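Local coordinates for glycosyl hydrolase, family 38 (Enterococcus faecalis, PDB 5KBP), which probably hydrolyses alpha-mannosidic linkages as a family 38 glycoside hydrolase, at residues 23-26 with 27-31; 428-431 with 432-435. All blocks are in the same frame, centred on the assembly; numbering follows the deposited sequence.

Contact 1: residues 23-26 with 27-31; sequences LPYE and EHHMR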
ATOM      1  N   LEU A  23      15.906   3.221  -0.775  1.00 34.52           N
ATOM      2  CA  LEU A  23      15.040   4.280  -0.293  1.00 43.75           C
ATOM      3  C   LEU A  23      13.583   3.856  -0.409  1.00 43.37           C
ATOM      4  O   LEU A  23      13.252   2.938  -1.168  1.00 33.46           O
ATOM      5  CB  LEU A  23      15.263   5.571  -1.094  1.00 41.92           C
ATOM      6  CG  LEU A  23      16.568   6.335  -0.869  1.00 47.29           C
ATOM      7  CD1 LEU A  23      16.667   7.508  -1.833  1.00 48.54           C
ATOM      8  CD2 LEU A  23      16.648   6.810   0.572  1.00 36.15           C
ATOM      9  N   PRO A  24      12.679   4.486   0.345  1.00 37.94           N
ATOM     10  CA  PRO A  24      11.251   4.287   0.079  1.00 41.84           C
ATOM     11  C   PRO A  24      10.926   4.673  -1.356  1.00 41.64           C
ATOM     12  O   PRO A  24      11.634   5.470  -1.980  1.00 48.55           O
ATOM     13  CB  PRO A  24      10.568   5.218   1.086  1.00 38.61           C
ATOM     14  CG  PRO A  24      11.557   5.356   2.196  1.00 39.61           C
ATOM     15  CD  PRO A  24      12.908   5.328   1.532  1.00 40.15           C
ATOM     16  N   TYR A  25       9.846   4.088  -1.880  1.00 34.82           N
ATOM     17  CA  TYR A  25       9.539   4.210  -3.304  1.00 36.93           C
ATOM     18  C   TYR A  25       9.476   5.665  -3.751  1.00 35.32           C
ATOM     19  O   TYR A  25      10.068   6.041  -4.769  1.00 47.15           O
ATOM     20  CB  TYR A  25       8.221   3.509  -3.630  1.00 38.63           C
ATOM     21  CG  TYR A  25       7.665   3.939  -4.969  1.00 43.72           C
ATOM     22  CD1 TYR A  25       8.266   3.529  -6.150  1.00 46.58           C
ATOM     23  CD2 TYR A  25       6.555   4.771  -5.052  1.00 36.89           C
ATOM     24  CE1 TYR A  25       7.774   3.927  -7.379  1.00 44.11           C
ATOM     25  CE2 TYR A  25       6.054   5.175  -6.279  1.00 30.23           C
ATOM     26  CZ  TYR A  25       6.669   4.749  -7.440  1.00 43.18           C
ATOM     27  OH  TYR A  25       6.179   5.143  -8.665  1.00 51.53           O
ATOM     28  N   GLU A  26       8.761   6.502  -2.998  1.00 38.85           N
ATOM     29  CA  GLU A  26       8.552   7.878  -3.435  1.00 41.00           C
ATOM     30  C   GLU A  26       9.839   8.693  -3.395  1.00 42.29           C
ATOM     31  O   GLU A  26       9.967   9.673  -4.135  1.00 45.59           O
ATOM     32  CB  GLU A  26       7.470   8.543  -2.586  1.00 37.69           C
ATOM     33  CG  GLU A  26       6.069   7.993  -2.819  1.00 48.16           C
ATOM     34  CD  GLU A  26       5.528   8.287  -4.213  1.00 56.11           C
ATOM     35  OE1 GLU A  26       4.507   7.674  -4.591  1.00 49.98           O
ATOM     36  OE2 GLU A  26       6.111   9.131  -4.928  1.00 56.22           O
ATOM     37  N   GLU A  27      10.796   8.311  -2.545  1.00 32.70           N
ATOM     38  CA  GLU A  27      12.092   8.982  -2.560  1.00 37.86           C
ATOM     39  C   GLU A  27      12.806   8.753  -3.887  1.00 45.30           C
ATOM     40  O   GLU A  27      13.368   9.690  -4.467  1.00 52.60           O
ATOM     41  CB  GLU A  27      12.949   8.502  -1.388  1.00 37.19           C
ATOM     42  CG  GLU A  27      12.409   8.886  -0.013  1.00 52.41           C
ATOM     43  CD  GLU A  27      12.691  10.334   0.347  1.00 62.18           C
ATOM     44  OE1 GLU A  27      13.550  10.952  -0.315  1.00 61.50           O
ATOM     45  OE2 GLU A  27      12.057  10.851   1.291  1.00 61.68           O
ATOM     46  N   HIS A  28      12.788   7.514  -4.387  1.00 41.44           N
ATOM     47  CA  HIS A  28      13.294   7.255  -5.731  1.00 33.18           C
ATOM     48  C   HIS A  28      12.411   7.913  -6.784  1.00 37.30           C
ATOM     49  O   HIS A  28      12.913   8.427  -7.790  1.00 45.05           O
ATOM     50  CB  HIS A  28      13.379   5.750  -5.990  1.00 30.48           C
ATOM     51  CG  HIS A  28      14.400   5.043  -5.155  1.00 40.31           C
ATOM     52  ND1 HIS A  28      15.753   5.269  -5.285  1.00 51.83           N
ATOM     53  CD2 HIS A  28      14.265   4.099  -4.194  1.00 49.19           C
ATOM     54  CE1 HIS A  28      16.407   4.501  -4.432  1.00 53.66           C
ATOM     55  NE2 HIS A  28      15.528   3.780  -3.759  1.00 50.83           N
ATOM     56  N   HIS A  29      11.094   7.906  -6.566  1.00 33.51           N
ATOM     57  CA  HIS A  29      10.167   8.421  -7.567  1.00 32.70           C
ATOM     58  C   HIS A  29      10.356   9.916  -7.788  1.00 34.21           C
ATOM     59  O   HIS A  29      10.338  10.388  -8.931  1.00 36.67           O
ATOM     60  CB  HIS A  29       8.728   8.122  -7.147  1.00 35.87           C
ATOM     61  CG  HIS A  29       7.712   8.452  -8.194  1.00 43.07           C
ATOM     62  ND1 HIS A  29       6.378   8.638  -7.901  1.00 46.59           N
ATOM     63  CD2 HIS A  29       7.831   8.625  -9.532  1.00 42.93           C
ATOM     64  CE1 HIS A  29       5.720   8.912  -9.013  1.00 43.78           C
ATOM     65  NE2 HIS A  29       6.578   8.912 -10.017  1.00 42.10           N
ATOM     66  N   MET A  30      10.536  10.679  -6.707  1.00 35.85           N
ATOM     67  CA  MET A  30      10.742  12.116  -6.853  1.00 41.78           C
ATOM     68  C   MET A  30      12.071  12.427  -7.529  1.00 38.46           C
ATOM     69  O   MET A  30      12.209  13.478  -8.166  1.00 40.89           O
ATOM     70  CB  MET A  30      10.661  12.802  -5.490  1.00 35.57           C
ATOM     71  CG  MET A  30       9.286  12.750  -4.841  1.00 41.23           C
ATOM     72  SD  MET A  30       7.984  13.490  -5.847  1.00 43.58           S
ATOM     73  CE  MET A  30       7.193  12.031  -6.525  1.00 32.27           C
ATOM     74  N   ARG A  31      13.053  11.535  -7.400  1.00 38.68           N
ATOM     75  CA  ARG A  31      14.304  11.701  -8.129  1.00 43.83           C
ATOM     76  C   ARG A  31      14.170  11.282  -9.587  1.00 44.22           C
ATOM     77  O   ARG A  31      14.934  11.757 -10.434  1.00 47.47           O
ATOM     78  CB  ARG A  31      15.418  10.912  -7.443  1.00 34.62           C
ATOM     79  CG  ARG A  31      15.913  11.566  -6.163  1.00 38.68           C
ATOM     80  CD  ARG A  31      16.848  10.669  -5.374  1.00 33.41           C
ATOM     81  NE  ARG A  31      17.384  11.363  -4.207  1.00 41.28           N
ATOM     82  CZ  ARG A  31      16.778  11.424  -3.026  1.00 43.13           C
ATOM     83  NH1 ARG A  31      15.604  10.830  -2.846  1.00 35.57           N
ATOM     84  NH2 ARG A  31      17.343  12.081  -2.020  1.00 37.54           N
TER

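Contact 2: residues 428-431 with 432-435; sequences RLPF and YTGK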
ATOM      1  N   ARG A 428     -31.943 -19.301   3.318  1.00 67.77           N
ATOM      2  CA  ARG A 428     -31.619 -17.880   3.215  1.00 61.47           C
ATOM      3  C   ARG A 428     -32.781 -17.064   3.754  1.00 63.33           C
ATOM      4  O   ARG A 428     -33.896 -17.153   3.229  1.00 70.65           O
ATOM      5  CB  ARG A 428     -31.316 -17.510   1.764  1.00 67.65           C
ATOM      6  CG  ARG A 428     -30.987 -16.048   1.535  1.00 72.15           C
ATOM      7  CD  ARG A 428     -29.885 -15.918   0.501  1.00 70.23           C
ATOM      8  NE  ARG A 428     -30.129 -14.837  -0.447  1.00 73.53           N
ATOM      9  CZ  ARG A 428     -29.309 -14.527  -1.445  1.00 78.21           C
ATOM     10  NH1 ARG A 428     -28.188 -15.213  -1.621  1.00 76.97           N
ATOM     11  NH2 ARG A 428     -29.606 -13.529  -2.265  1.00 83.75           N
ATOM     12  N   LEU A 429     -32.522 -16.270   4.793  1.00 66.31           N
ATOM     13  CA  LEU A 429     -33.530 -15.395   5.382  1.00 63.22           C
ATOM     14  C   LEU A 429     -33.121 -13.944   5.169  1.00 64.93           C
ATOM     15  O   LEU A 429     -32.237 -13.438   5.879  1.00 72.96           O
ATOM     16  CB  LEU A 429     -33.701 -15.688   6.875  1.00 61.50           C
ATOM     17  CG  LEU A 429     -34.075 -17.113   7.288  1.00 68.77           C
ATOM     18  CD1 LEU A 429     -34.302 -17.188   8.792  1.00 66.68           C
ATOM     19  CD2 LEU A 429     -35.301 -17.602   6.529  1.00 66.41           C
ATOM     20  N   PRO A 430     -33.716 -13.235   4.210  1.00 63.12           N
ATOM     21  CA  PRO A 430     -33.353 -11.830   3.999  1.00 67.13           C
ATOM     22  C   PRO A 430     -33.711 -10.975   5.205  1.00 68.77           C
ATOM     23  O   PRO A 430     -34.558 -11.330   6.026  1.00 68.45           O
ATOM     24  CB  PRO A 430     -34.172 -11.430   2.766  1.00 69.56           C
ATOM     25  CG  PRO A 430     -34.543 -12.724   2.106  1.00 65.97           C
ATOM     26  CD  PRO A 430     -34.697 -13.709   3.222  1.00 62.70           C
ATOM     27  N   PHE A 431     -33.043  -9.821   5.303  1.00 66.73           N
ATOM     28  CA  PHE A 431     -33.216  -8.970   6.476  1.00 65.49           C
ATOM     29  C   PHE A 431     -34.619  -8.383   6.560  1.00 64.15           C
ATOM     30  O   PHE A 431     -35.112  -8.129   7.665  1.00 67.16           O
ATOM     31  CB  PHE A 431     -32.175  -7.850   6.480  1.00 73.56           C
ATOM     32  CG  PHE A 431     -30.881  -8.229   7.143  1.00 72.18           C
ATOM     33  CD1 PHE A 431     -30.577  -9.556   7.399  1.00 75.84           C
ATOM     34  CD2 PHE A 431     -29.977  -7.253   7.529  1.00 66.19           C
ATOM     35  CE1 PHE A 431     -29.388  -9.903   8.014  1.00 66.92           C
ATOM     36  CE2 PHE A 431     -28.789  -7.594   8.146  1.00 60.60           C
ATOM     37  CZ  PHE A 431     -28.495  -8.921   8.388  1.00 62.87           C
ATOM     38  N   TYR A 432     -35.283  -8.166   5.421  1.00 66.26           N
ATOM     39  CA  TYR A 432     -36.633  -7.614   5.469  1.00 78.31           C
ATOM     40  C   TYR A 432     -37.651  -8.599   6.031  1.00 78.42           C
ATOM     41  O   TYR A 432     -38.810  -8.217   6.227  1.00 79.28           O
ATOM     42  CB  TYR A 432     -37.074  -7.136   4.079  1.00 82.80           C
ATOM     43  CG  TYR A 432     -37.130  -8.198   2.997  1.00 78.37           C
ATOM     44  CD1 TYR A 432     -38.210  -9.067   2.899  1.00 81.32           C
ATOM     45  CD2 TYR A 432     -36.117  -8.307   2.053  1.00 71.46           C
ATOM     46  CE1 TYR A 432     -38.267 -10.029   1.908  1.00 83.69           C
ATOM     47  CE2 TYR A 432     -36.170  -9.262   1.054  1.00 74.80           C
ATOM     48  CZ  TYR A 432     -37.245 -10.122   0.989  1.00 83.83           C
ATOM     49  OH  TYR A 432     -37.299 -11.076  -0.002  1.00 88.32           O
ATOM     50  N   THR A 433     -37.251  -9.844   6.295  1.00 79.16           N
ATOM     51  CA  THR A 433     -38.168 -10.807   6.894  1.00 72.59           C
ATOM     52  C   THR A 433     -38.401 -10.504   8.370  1.00 76.69           C
ATOM     53  O   THR A 433     -39.538 -10.575   8.852  1.00 83.88           O
ATOM     54  CB  THR A 433     -37.628 -12.226   6.715  1.00 74.51           C
ATOM     55  OG1 THR A 433     -37.507 -12.517   5.318  1.00 76.47           O
ATOM     56  CG2 THR A 433     -38.557 -13.244   7.360  1.00 85.63           C
ATOM     57  N   GLY A 434     -37.349 -10.160   9.099  1.00 70.15           N
ATOM     58  CA  GLY A 434     -37.501  -9.862  10.506  1.00 68.64           C
ATOM     59  C   GLY A 434     -36.231  -9.315  11.114  1.00 71.56           C
ATOM     60  O   GLY A 434     -35.371  -8.773  10.418  1.00 70.36           O
ATOM     61  N   LYS A 435     -36.128  -9.465  12.430  1.00 74.66           N
ATOM     62  CA  LYS A 435     -34.957  -8.980  13.153  1.00 66.32           C
ATOM     63  C   LYS A 435     -33.752  -9.858  12.830  1.00 59.88           C
ATOM     64  O   LYS A 435     -33.872 -11.089  12.832  1.00 65.64           O
ATOM     65  CB  LYS A 435     -35.231  -8.969  14.657  1.00 63.88           C
ATOM     66  CG  LYS A 435     -34.098  -8.411  15.502  1.00 61.89           C
ATOM     67  CD  LYS A 435     -34.586  -8.016  16.887  1.00 66.60           C
ATOM     68  CE  LYS A 435     -35.578  -6.865  16.812  1.00 69.61           C
ATOM     69  NZ  LYS A 435     -36.027  -6.416  18.159  1.00 76.36           N
TER

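Contact 1: residues 23-26 with 27-31
Leu23 and His28 meet where the chain enters helix 25-45, and backbone and side-chain hydrogen bonds tie the first turn together. The backbone N of Leu23 donates to NE2 of His28 at 3.1 Å, from 33° out of the ring plane. Pro24 is the N-cap; its carbonyl O takes weak bonds from the N atoms of Glu27 and His28. Firmer helical bonds follow, from His29 N to Tyr25 O and from Met30 N to Glu26 O at 2.8 Å. Among side chains, His29 ND1 donates to Glu26 OE2 at 3.0 Å, on the syn side of the carboxylate. The Glu26 chain bends at chi2 (-66°), which brings its carboxylate back to the histidine. This acid also bonds through OE1 to Tyr342 of the second subunit, and His29 NE2 reaches Asp63 O, so the imidazole is gripped at both nitrogens.

Charge pairing comes from Arg31. Arg31 NH1 forms a salt bridge with Glu27 OE1 at 3.3 Å, using the anti lone pair, and also bonds to Glu27 O. Leu23 CD1 lies over one guanidinium face.

Ring contacts complete the turn. Leu23 CB sits over a face of His28, 3.6 Å from its centroid. Tyr25 OH stands over the His29 ring, while His29 CB lies over one face of the Tyr25 ring, offset toward its rim.

The segment opens helix 25-45 in the N-terminal family 38 region. His235 stacks on His28, and Phe381 and Tyr474 of the second subunit pack on Met30 and Leu23, placing this helix start at the dimer interface.

Contact 2: residues 428-431 with 432-435
The ring of Tyr432 packs face-on against Pro430, which precedes it by two residues. CB of the proline sits over one face of the phenol, 3.9 Å from the ring centroid and 29° off its normal, a CH-pi contact. The closest approach is off-centre, from Pro430 CB to Tyr432 CE2 at 3.4 Å. Pro430 CG extends the contact toward the hydroxyl end and lies 3.8 Å from Tyr432 OH. The ring gets there because Tyr432 CG stands between the backbone N and the carbonyl carbon (chi1 61°), folding the side chain back over the preceding residues.

Thr433 turns its hydroxyl to the same proline. Its OG1 lies beside the backbone N, 3.7 Å from Pro430 CD. Pro430 O receives both Thr433 N, at 3.1 Å, and a weak bond from OG1. The N-H comes from above the carbonyl plane, 52° out of it. This i to i+3 bond closes a type I beta turn over residues 430-433. A second, weak bond from Gly434 N to Phe431 O continues the bend.

The turn ends strand 416-430, an outermost strand, within this chain, of a three-stranded antiparallel sheet, and leads to helix 436-445, with Lys435 as the N-cap. Phe431 packs on Pro484 and Met486 of strand 483-499 and on Trp760 of the second subunit. Leu429 rests on Leu439 and Leu443 of the helix.

Overall arrangement
Both contacts are local and lie beside a helix start, but they differ in burial. Contact 1 is partly buried and begins helix 25-45 in the N-terminal family 38 region. Contact 2 lies on the surface, joining strand 416-430 to helix 436-445 in the first C-terminal region. They share no element and their nearest atoms are about 39 Å apart. Contact 1 combines a His-carboxylate hydrogen bond with a single Arg-Glu salt bridge; the carboxylate and the imidazole each have a second partner outside the segments. Contact 2 relies on one proline-aromatic contact and turn bonds, with no salt bridge within it. Both reach the second subunit, contact 1 through many residues and contact 2 through Phe431.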